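Local coordinates for protein D-threo-3-hydroxyaspartate dehydratase (Delftia, PDB 3WQC) that catalyses the pyridoxal-phosphate-dependent dehydration and deamination of D-threo-3-hydroxyaspartate to oxaloacetate and ammonia, with further activity on its L-threo and L-erythro isomers and on D-serine, at residues Y248-D252 with D265-S269; L253-I258 with Q302-F306; V270-I275 with I285-G289; M293-T299 with P359-T365. Residues are numbered along the deposited sequence.

Contact 1: residues Y248-D252 with D265-S269; sequences YVFFD and DVALS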
# COMPACT_ATOMS: atom_id res chain seq x y z
N TYR B 248 8.58 -15.65 -5.34
CA TYR B 248 9.96 -16.08 -5.65
C TYR B 248 10.62 -15.23 -6.74
O TYR B 248 11.86 -15.22 -6.82
CB TYR B 248 9.95 -17.58 -6.09
CG TYR B 248 9.55 -17.70 -7.54
CD1 TYR B 248 8.20 -17.71 -7.96
CD2 TYR B 248 10.54 -17.78 -8.58
CE1 TYR B 248 7.84 -17.75 -9.29
CE2 TYR B 248 10.18 -17.78 -9.90
CZ TYR B 248 8.86 -17.83 -10.28
OH TYR B 248 8.50 -17.88 -11.60
N VAL B 249 9.88 -14.65 -7.66
CA VAL B 249 10.47 -13.94 -8.76
C VAL B 249 11.42 -12.85 -8.22
O VAL B 249 12.53 -12.62 -8.83
CB VAL B 249 9.40 -13.41 -9.78
CG1 VAL B 249 8.51 -12.28 -9.19
CG2 VAL B 249 10.04 -12.93 -11.10
N PHE B 250 11.00 -12.22 -7.11
CA PHE B 250 11.87 -11.23 -6.45
C PHE B 250 12.44 -11.66 -5.13
O PHE B 250 13.52 -11.16 -4.72
CB PHE B 250 11.09 -9.88 -6.22
CG PHE B 250 10.52 -9.30 -7.51
CD1 PHE B 250 11.23 -9.36 -8.77
CD2 PHE B 250 9.31 -8.61 -7.45
CE1 PHE B 250 10.69 -8.76 -9.93
CE2 PHE B 250 8.80 -7.99 -8.61
CZ PHE B 250 9.46 -8.09 -9.84
N PHE B 251 11.72 -12.49 -4.37
CA PHE B 251 11.96 -12.72 -2.97
C PHE B 251 11.86 -11.44 -2.13
O PHE B 251 11.58 -10.36 -2.69
CB PHE B 251 13.31 -13.50 -2.67
CG PHE B 251 13.26 -14.94 -3.15
CD1 PHE B 251 12.35 -15.83 -2.56
CD2 PHE B 251 14.15 -15.39 -4.13
CE1 PHE B 251 12.38 -17.21 -2.90
CE2 PHE B 251 14.15 -16.77 -4.50
CZ PHE B 251 13.27 -17.65 -3.86
N ASP B 252 12.03 -11.58 -0.82
CA ASP B 252 11.88 -10.50 0.13
C ASP B 252 12.36 -10.95 1.47
O ASP B 252 12.88 -12.10 1.60
CB ASP B 252 10.44 -9.93 0.13
CG ASP B 252 9.39 -10.99 0.54
OD1 ASP B 252 9.79 -11.91 1.31
OD2 ASP B 252 8.22 -10.91 0.09
N ASP B 265 19.54 -12.83 -2.46
CA ASP B 265 18.66 -13.24 -3.58
C ASP B 265 17.52 -12.26 -3.81
O ASP B 265 16.80 -12.46 -4.83
CB ASP B 265 18.06 -14.66 -3.32
CG ASP B 265 19.15 -15.69 -3.00
OD1 ASP B 265 20.25 -15.58 -3.60
OD2 ASP B 265 19.00 -16.57 -2.11
N VAL B 266 17.36 -11.22 -2.98
CA VAL B 266 16.20 -10.34 -3.07
C VAL B 266 16.46 -9.37 -4.22
O VAL B 266 17.46 -8.62 -4.20
CB VAL B 266 15.97 -9.62 -1.73
CG1 VAL B 266 14.82 -8.61 -1.80
CG2 VAL B 266 15.67 -10.61 -0.60
N ALA B 267 15.62 -9.47 -5.26
CA ALA B 267 15.80 -8.74 -6.51
C ALA B 267 15.14 -7.36 -6.48
O ALA B 267 15.37 -6.58 -7.37
CB ALA B 267 15.38 -9.62 -7.71
N LEU B 268 14.24 -7.11 -5.55
CA LEU B 268 13.49 -5.83 -5.54
C LEU B 268 14.02 -5.01 -4.35
O LEU B 268 14.15 -5.53 -3.20
CB LEU B 268 12.00 -6.13 -5.28
CG LEU B 268 11.09 -4.90 -5.17
CD1 LEU B 268 11.13 -4.06 -6.46
CD2 LEU B 268 9.66 -5.35 -4.76
N SER B 269 14.36 -3.75 -4.61
CA SER B 269 14.75 -2.88 -3.53
C SER B 269 14.13 -1.49 -3.83
O SER B 269 13.79 -1.21 -5.01
CB SER B 269 16.31 -2.73 -3.36
OG SER B 269 16.88 -2.19 -4.55

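Contact 2: residues L253-I258 with Q302-F306; sequences LVMRNI and QKQDF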
# COMPACT_ATOMS: atom_id res chain seq x y z
N LEU B 253 12.30 -10.08 2.48
CA LEU B 253 12.87 -10.44 3.77
C LEU B 253 12.02 -11.44 4.56
O LEU B 253 12.55 -12.25 5.34
CB LEU B 253 13.08 -9.21 4.65
CG LEU B 253 14.14 -8.23 4.02
CD1 LEU B 253 14.03 -6.90 4.78
CD2 LEU B 253 15.54 -8.86 4.15
N VAL B 254 10.70 -11.43 4.33
CA VAL B 254 9.84 -12.50 4.93
C VAL B 254 10.32 -13.87 4.37
O VAL B 254 10.48 -14.80 5.17
CB VAL B 254 8.36 -12.24 4.59
CG1 VAL B 254 7.52 -13.50 4.76
CG2 VAL B 254 7.89 -11.14 5.54
N MET B 255 10.61 -14.00 3.09
CA MET B 255 11.11 -15.26 2.51
C MET B 255 12.48 -15.60 3.05
O MET B 255 12.78 -16.79 3.32
CB MET B 255 11.19 -15.25 0.97
CG MET B 255 9.81 -15.22 0.30
SD MET B 255 8.88 -16.76 0.46
CE MET B 255 7.35 -16.34 1.29
N ARG B 256 13.35 -14.60 3.21
CA ARG B 256 14.69 -14.81 3.80
C ARG B 256 14.50 -15.41 5.21
O ARG B 256 15.18 -16.42 5.58
CB ARG B 256 15.42 -13.47 3.90
CG ARG B 256 16.82 -13.62 4.47
CD ARG B 256 16.78 -13.43 6.00
NE ARG B 256 18.12 -13.27 6.57
CZ ARG B 256 18.36 -13.14 7.88
NH1 ARG B 256 17.36 -13.13 8.79
NH2 ARG B 256 19.63 -12.99 8.29
N ASN B 257 13.58 -14.87 6.03
CA ASN B 257 13.37 -15.37 7.36
C ASN B 257 12.73 -16.78 7.40
O ASN B 257 13.01 -17.57 8.33
CB ASN B 257 12.53 -14.44 8.17
CG ASN B 257 13.33 -13.24 8.68
OD1 ASN B 257 14.57 -13.33 8.81
ND2 ASN B 257 12.62 -12.18 9.09
N ILE B 258 11.89 -17.09 6.40
CA ILE B 258 11.31 -18.43 6.31
C ILE B 258 12.44 -19.42 6.01
O ILE B 258 12.36 -20.60 6.45
CB ILE B 258 10.20 -18.48 5.19
CG1 ILE B 258 8.98 -17.77 5.76
CG2 ILE B 258 9.80 -19.97 4.86
CD1 ILE B 258 8.01 -17.36 4.62
N GLN B 302 8.86 -12.66 13.01
CA GLN B 302 9.76 -13.70 12.58
C GLN B 302 11.06 -13.65 13.40
O GLN B 302 11.14 -12.85 14.34
CB GLN B 302 10.08 -13.54 11.10
CG GLN B 302 8.85 -13.76 10.20
CD GLN B 302 9.32 -13.73 8.77
OE1 GLN B 302 9.83 -12.66 8.31
NE2 GLN B 302 9.09 -14.81 7.99
N LYS B 303 12.06 -14.46 13.05
CA LYS B 303 13.25 -14.58 13.86
C LYS B 303 14.09 -13.30 13.85
O LYS B 303 14.88 -13.09 14.75
CB LYS B 303 14.14 -15.79 13.43
CG LYS B 303 14.78 -15.70 12.00
CD LYS B 303 15.36 -17.02 11.46
CE LYS B 303 16.21 -16.79 10.22
NZ LYS B 303 16.83 -18.10 9.81
N GLN B 304 13.95 -12.49 12.83
CA GLN B 304 14.68 -11.24 12.75
C GLN B 304 13.75 -10.13 12.20
O GLN B 304 13.27 -10.19 11.06
CB GLN B 304 15.90 -11.40 11.85
CG GLN B 304 16.67 -10.06 11.86
CD GLN B 304 18.09 -10.23 11.31
OE1 GLN B 304 18.48 -11.31 10.88
NE2 GLN B 304 18.84 -9.18 11.33
N ASP B 305 13.52 -9.13 13.04
CA ASP B 305 12.62 -8.02 12.65
C ASP B 305 13.42 -6.99 11.87
O ASP B 305 14.44 -6.46 12.42
CB ASP B 305 12.05 -7.43 13.95
CG ASP B 305 11.07 -6.30 13.72
OD1 ASP B 305 10.81 -5.93 12.57
OD2 ASP B 305 10.50 -5.85 14.71
N PHE B 306 13.03 -6.71 10.64
CA PHE B 306 13.76 -5.74 9.80
C PHE B 306 13.02 -4.37 9.76
O PHE B 306 13.34 -3.57 8.86
CB PHE B 306 13.94 -6.31 8.40
CG PHE B 306 14.95 -7.43 8.35
CD1 PHE B 306 16.34 -7.12 8.25
CD2 PHE B 306 14.55 -8.76 8.34
CE1 PHE B 306 17.27 -8.18 8.11
CE2 PHE B 306 15.47 -9.80 8.23
CZ PHE B 306 16.84 -9.51 8.13
O HOH W 1 17.35 -17.18 6.86
O HOH W 2 11.59 -16.53 11.17
O HOH W 3 14.64 -19.70 8.86

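Contact 3: residues V270-I275 with I285-G289; sequences VLATVI and IVDAG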
# COMPACT_ATOMS: atom_id res chain seq x y z
N VAL B 270 14.03 -0.66 -2.81
CA VAL B 270 13.46 0.69 -3.02
C VAL B 270 14.66 1.65 -2.89
O VAL B 270 15.28 1.76 -1.82
CB VAL B 270 12.37 1.03 -2.01
CG1 VAL B 270 11.95 2.50 -2.09
CG2 VAL B 270 11.18 0.07 -2.23
N LEU B 271 14.90 2.40 -3.93
CA LEU B 271 15.94 3.44 -3.97
C LEU B 271 15.42 4.64 -3.19
O LEU B 271 14.30 5.06 -3.43
CB LEU B 271 16.15 3.81 -5.45
CG LEU B 271 17.35 4.78 -5.73
CD1 LEU B 271 18.69 4.09 -5.43
CD2 LEU B 271 17.23 5.23 -7.20
N ALA B 272 16.22 5.20 -2.24
CA ALA B 272 15.77 6.25 -1.37
C ALA B 272 16.88 7.25 -1.23
O ALA B 272 18.04 6.86 -1.36
CB ALA B 272 15.39 5.68 0.02
N THR B 273 16.54 8.47 -0.91
CA THR B 273 17.53 9.50 -0.60
C THR B 273 17.47 9.91 0.85
O THR B 273 16.33 10.09 1.42
CB THR B 273 17.24 10.78 -1.48
OG1 THR B 273 17.40 10.43 -2.85
CG2 THR B 273 18.23 11.91 -1.22
N VAL B 274 18.66 10.21 1.47
CA VAL B 274 18.66 10.77 2.79
C VAL B 274 18.30 12.29 2.71
O VAL B 274 18.94 13.05 1.94
CB VAL B 274 20.08 10.63 3.39
CG1 VAL B 274 20.09 11.37 4.76
CG2 VAL B 274 20.37 9.14 3.65
N ILE B 275 17.23 12.71 3.42
CA ILE B 275 16.77 14.06 3.36
C ILE B 275 16.91 14.82 4.70
O ILE B 275 16.62 16.02 4.79
CB ILE B 275 15.28 14.12 2.89
CG1 ILE B 275 14.38 13.32 3.86
CG2 ILE B 275 15.15 13.58 1.47
CD1 ILE B 275 12.85 13.50 3.58
N ILE B 285 16.83 10.45 8.17
CA ILE B 285 15.48 10.45 7.65
C ILE B 285 15.61 10.27 6.13
O ILE B 285 16.40 11.01 5.45
CB ILE B 285 14.75 11.79 7.99
CG1 ILE B 285 14.78 12.19 9.51
CG2 ILE B 285 13.35 11.76 7.38
CD1 ILE B 285 14.46 11.13 10.38
N VAL B 286 14.82 9.32 5.54
CA VAL B 286 14.89 9.10 4.10
C VAL B 286 13.52 9.37 3.51
O VAL B 286 12.51 9.49 4.25
CB VAL B 286 15.34 7.66 3.77
CG1 VAL B 286 16.80 7.45 4.23
CG2 VAL B 286 14.37 6.59 4.35
N ASP B 287 13.48 9.56 2.18
CA ASP B 287 12.22 9.81 1.45
C ASP B 287 11.46 8.58 1.03
O ASP B 287 10.50 8.69 0.27
CB ASP B 287 12.46 10.79 0.27
CG ASP B 287 13.33 10.18 -0.80
OD1 ASP B 287 13.79 9.00 -0.71
OD2 ASP B 287 13.57 10.89 -1.81
N ALA B 288 11.80 7.43 1.61
CA ALA B 288 10.99 6.19 1.46
C ALA B 288 10.23 5.98 2.79
O ALA B 288 10.84 5.42 3.77
CB ALA B 288 11.87 4.96 1.11
N GLY B 289 8.96 6.42 2.91
CA GLY B 289 8.15 6.08 4.04
C GLY B 289 7.29 4.85 3.72
O GLY B 289 7.64 4.09 2.82

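Contact 4: residues M293-T299 with P359-T365; sequences MSRDRGT and PNHACAT. With MG (magnesium ion), chain K.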
# COMPACT_ATOMS: atom_id res chain seq x y z
N MET B 293 7.34 1.85 0.96
CA MET B 293 7.62 0.48 1.39
C MET B 293 6.33 -0.37 1.52
O MET B 293 6.45 -1.63 1.51
CB MET B 293 8.33 0.43 2.74
CG MET B 293 9.68 1.17 2.75
SD MET B 293 10.79 0.81 1.35
CE MET B 293 11.00 -1.01 1.53
N SER B 294 5.18 0.31 1.65
CA SER B 294 3.96 -0.27 2.15
C SER B 294 4.01 -0.39 3.69
O SER B 294 5.12 -0.37 4.30
CB SER B 294 3.51 -1.62 1.56
OG SER B 294 4.12 -2.71 2.27
N ARG B 295 2.82 -0.56 4.27
CA ARG B 295 2.76 -0.78 5.71
C ARG B 295 3.10 -2.26 6.10
O ARG B 295 2.98 -2.57 7.31
CB ARG B 295 1.34 -0.43 6.28
CG ARG B 295 1.21 1.07 6.53
CD ARG B 295 2.04 1.51 7.73
NE ARG B 295 1.37 2.61 8.38
CZ ARG B 295 1.93 3.38 9.29
NH1 ARG B 295 3.23 3.20 9.63
NH2 ARG B 295 1.16 4.34 9.89
N ASP B 296 3.45 -3.14 5.16
CA ASP B 296 3.69 -4.53 5.53
C ASP B 296 4.83 -4.64 6.57
O ASP B 296 5.94 -4.12 6.37
CB ASP B 296 3.99 -5.35 4.29
CG ASP B 296 3.82 -6.85 4.54
OD1 ASP B 296 4.67 -7.42 5.26
OD2 ASP B 296 2.81 -7.38 3.99
N ARG B 297 4.56 -5.35 7.67
CA ARG B 297 5.59 -5.56 8.71
C ARG B 297 5.67 -7.07 8.96
O ARG B 297 5.74 -7.49 10.14
CB ARG B 297 5.27 -4.74 9.96
CG ARG B 297 5.54 -3.23 9.72
CD ARG B 297 7.02 -2.97 9.72
NE ARG B 297 7.55 -3.05 11.14
CZ ARG B 297 8.26 -4.10 11.62
NH1 ARG B 297 8.47 -4.10 12.95
NH2 ARG B 297 8.70 -5.12 10.80
N GLY B 298 5.64 -7.89 7.89
CA GLY B 298 5.65 -9.35 8.11
C GLY B 298 6.85 -9.87 8.86
O GLY B 298 6.73 -10.93 9.51
N THR B 299 8.01 -9.16 8.84
CA THR B 299 9.15 -9.66 9.57
C THR B 299 9.03 -9.44 11.08
O THR B 299 9.85 -10.06 11.83
CB THR B 299 10.47 -9.06 9.07
OG1 THR B 299 10.51 -7.63 9.35
CG2 THR B 299 10.68 -9.37 7.56
N PRO B 359 12.60 -4.94 0.92
CA PRO B 359 11.27 -4.90 1.49
C PRO B 359 10.94 -6.11 2.40
O PRO B 359 11.50 -7.22 2.18
CB PRO B 359 10.37 -5.03 0.25
CG PRO B 359 11.20 -5.85 -0.71
CD PRO B 359 12.63 -5.35 -0.49
N ASN B 360 10.01 -5.92 3.35
CA ASN B 360 9.42 -7.06 4.06
C ASN B 360 8.70 -7.99 3.04
O ASN B 360 8.96 -9.22 3.12
CB ASN B 360 8.33 -6.62 5.06
CG ASN B 360 8.94 -6.03 6.36
OD1 ASN B 360 8.79 -6.66 7.42
ND2 ASN B 360 9.64 -4.89 6.33
N HIS B 361 7.87 -7.46 2.14
CA HIS B 361 6.97 -8.26 1.39
C HIS B 361 6.95 -7.72 -0.00
O HIS B 361 6.46 -6.58 -0.25
CB HIS B 361 5.59 -8.19 2.04
CG HIS B 361 4.56 -9.05 1.41
ND1 HIS B 361 3.25 -9.07 1.88
CD2 HIS B 361 4.64 -9.99 0.41
CE1 HIS B 361 2.50 -9.99 1.18
NE2 HIS B 361 3.33 -10.58 0.27
N ALA B 362 7.56 -8.43 -0.96
CA ALA B 362 7.72 -7.86 -2.33
C ALA B 362 6.36 -7.52 -2.96
O ALA B 362 6.22 -6.46 -3.60
CB ALA B 362 8.50 -8.84 -3.25
N CYS B 363 5.33 -8.33 -2.72
CA CYS B 363 4.02 -8.11 -3.39
C CYS B 363 3.44 -6.78 -2.88
O CYS B 363 2.76 -6.08 -3.61
CB CYS B 363 3.05 -9.25 -2.96
SG CYS B 363 3.86 -10.91 -3.12
N ALA B 364 3.62 -6.53 -1.57
CA ALA B 364 3.01 -5.31 -0.96
C ALA B 364 3.78 -4.07 -1.38
O ALA B 364 3.23 -3.03 -1.79
CB ALA B 364 3.02 -5.46 0.55
N THR B 365 5.16 -4.15 -1.36
CA THR B 365 5.96 -2.95 -1.78
C THR B 365 5.75 -2.69 -3.24
O THR B 365 5.55 -1.50 -3.61
CB THR B 365 7.46 -3.21 -1.49
OG1 THR B 365 7.62 -3.40 -0.06
CG2 THR B 365 8.35 -2.10 -2.06
MG MG K . 2.83 -12.17 -1.08
O HOH W 4 2.24 -13.93 -2.09
O HOH W 5 2.00 -13.19 0.71
O HOH W 6 0.84 -11.46 -1.23
O HOH W 7 4.57 -13.17 -0.62

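Contact 1: residues Y248-D252 with D265-S269
F250 and F251 supply most of what segment 248-252 buries in this contact. It lies at the passage from the alanine-racemase-type barrel to the β-strand domain of a DSD1-family enzyme. The loop 248-252 follows the barrel strand 242-243. Segment 265-269 leads into the long strand 268-278. The touching parts run at 90° to each other.

F250 CB meets L268 CB at 4.0 Å, and F250 CD1 lies 4.3 Å from A267 CB. The F250 ring also meets Y372 edge-to-face. F251 CB packs on V266 CG2 at 4.3 Å. F251 has a positive phi of 59°, but the chain stays fairly extended through it. Its ring presents an edge to the backbone, with CD2 at 4.0 Å from D265 O, and rests on R36 of helix 27-44. From the same helix, N33 donates its ND2 to both V249 O and D265 O, so it ties the two segments together.

At the polar end, D252 is the N-cap of helix 253-258. Its OD1 accepts from M255 N, and its OD2 accepts from A362 N near the metal site. The direct polar link between the segments is a backbone one. A267 N donates to F250 O at 2.7 Å with a nearly straight angle of 170°, and V266 CA makes a CH···O contact with that same F250 O at 3.3 Å.

Contact 2: residues L253-I258 with Q302-F306
L253 opens the short helix 253-258 and sits on F306. L253 CD2 lies 4.1 Å from the centroid of the F306 ring, almost on the ring normal, which makes a CH-π contact. L253 CD1 also touches F306 CB at 3.7 Å. V254 contributes its carbonyl: Q302 NE2 donates to V254 O at 3.1 Å, and that oxygen also takes the helical bond from I258 N.

R256 reaches across with its end. R256 NH1 donates to Q304 OE1 at 3.0 Å and to N257 OD1 at 2.8 Å. F306 CZ lies over one face of the guanidinium, 3.7 Å from R256 NH1.

N257 is the most covered residue. Its ND2 donates to Q302 OE1 and to Q304 O, both at 2.9 Å. Water 1 joins R256 O to K303 NZ, and water 3 joins N257 O to the same K303 NZ. I258 closes the segment, with its CG1 at 3.7 Å from Q302 NE2.

Side-chain amides of Q302 and N257 do much of the joining. Segment 302-306 has no regular structure. The arrangement is that of an irregular loop of the serine-dehydratase domain held on the helix that follows the barrel.

Contact 3: residues V270-I275 with I285-G289
The side chain of D287 acts as a hydrogen-bond acceptor for the neighbouring strand in this β-hairpin. Its chi1 is 67° (p) and its chi2 is 0°. This brings the carboxylate toward the neighbouring strand, and D287 OD1 accepts from T273 N at 2.8 Å with an angle of 174°. D287 N donates in turn to T273 O at 3.0 Å. Further along, I275 N donates to I285 O at 2.8 Å.

Between these links, V274 and V286 form an antiparallel non-hydrogen-bonded pair with their CA atoms 4.3 Å apart. V274 is t and V286 is m, and V274 CG2 meets V286 CG1 at 4.0 Å on one face of the sheet. A272 CB fills the space beside them, 4.2 Å from V286 CB and 3.8 Å from A288 CB. V270, also t, sets its CG1 4.0 Å from A288 CB. I275 takes the p rotamer, which brings its CG1 to 4.0 Å from I285 CG2. The outer part of I285 leads away from the strand.

T273 takes the m rotamer, and its OG1 is hydrogen-bonded to T20 OG1. D287 OD2 is bonded to T20 OG1 as well. One carboxylate therefore serves two purposes: OD1 takes up a strand NH where strand 283-286 ends, and OD2 links the hairpin to the second subunit through a salt bridge to its R101 and, within the chain, to T20.

Contact 4: residues M293-T299 with P359-T365
This contact builds one side of the metal site next to the cofactor pocket. H361 NE2 binds the magnesium ion at 2.1 Å. C363 is also part of the site, with its SG 2.6 Å from the ion, and four waters at 2.0 to 2.2 Å complete the surroundings. D296 backs the histidine: H361 ND1 donates to D296 OD2 at 2.7 Å. That oxygen also takes a salt bridge from R295 of the second subunit, and W290 of that subunit meets the H361 ring.

D296 is shaped by two small turns. S294 OG accepts from D296 N at 3.0 Å in an ST turn. D296 OD1 accepts from G298 N at 2.8 Å in an Asx turn.

N360 holds the far end of segment 293-299, for its OD1 accepts from T299 N at 3.0 Å and from T299 OG1 at 2.8 Å. At the other end, T365 OG1 donates to M293 O at 2.6 Å. M293 bends back so that its CE packs 3.9 Å from P359 CA.

H361 is the N-cap residue of helix 362-366, and C363 lies in its first turn. A His-Cys metal site beside pyridoxal phosphate is typical of D-serine dehydratases of the DSD1 family.

In the fold
Contacts 1, 2 and 4 cluster where the barrel domain meets the strand domain, with centres 11 to 13 Å apart. Contact 3 lies farther out, about 19 Å from contact 1 and 16 Å from contact 4 between centres. Along the chain, contact 1 closes before contacts 3 and 4 open, and contact 3 closes before contact 4 opens. Contact 2 crosses contacts 1 and 4. Strand 268-278 runs from contact 1 into contact 3. D252 OD2 joins contact 1 to A362 N of contact 4 at 2.8 Å. R297 NH2 of contact 4 salt-bridges D305 OD1 of contact 2 at 2.9 Å. Together they connect the metal site, the domain junction and the subunit interface.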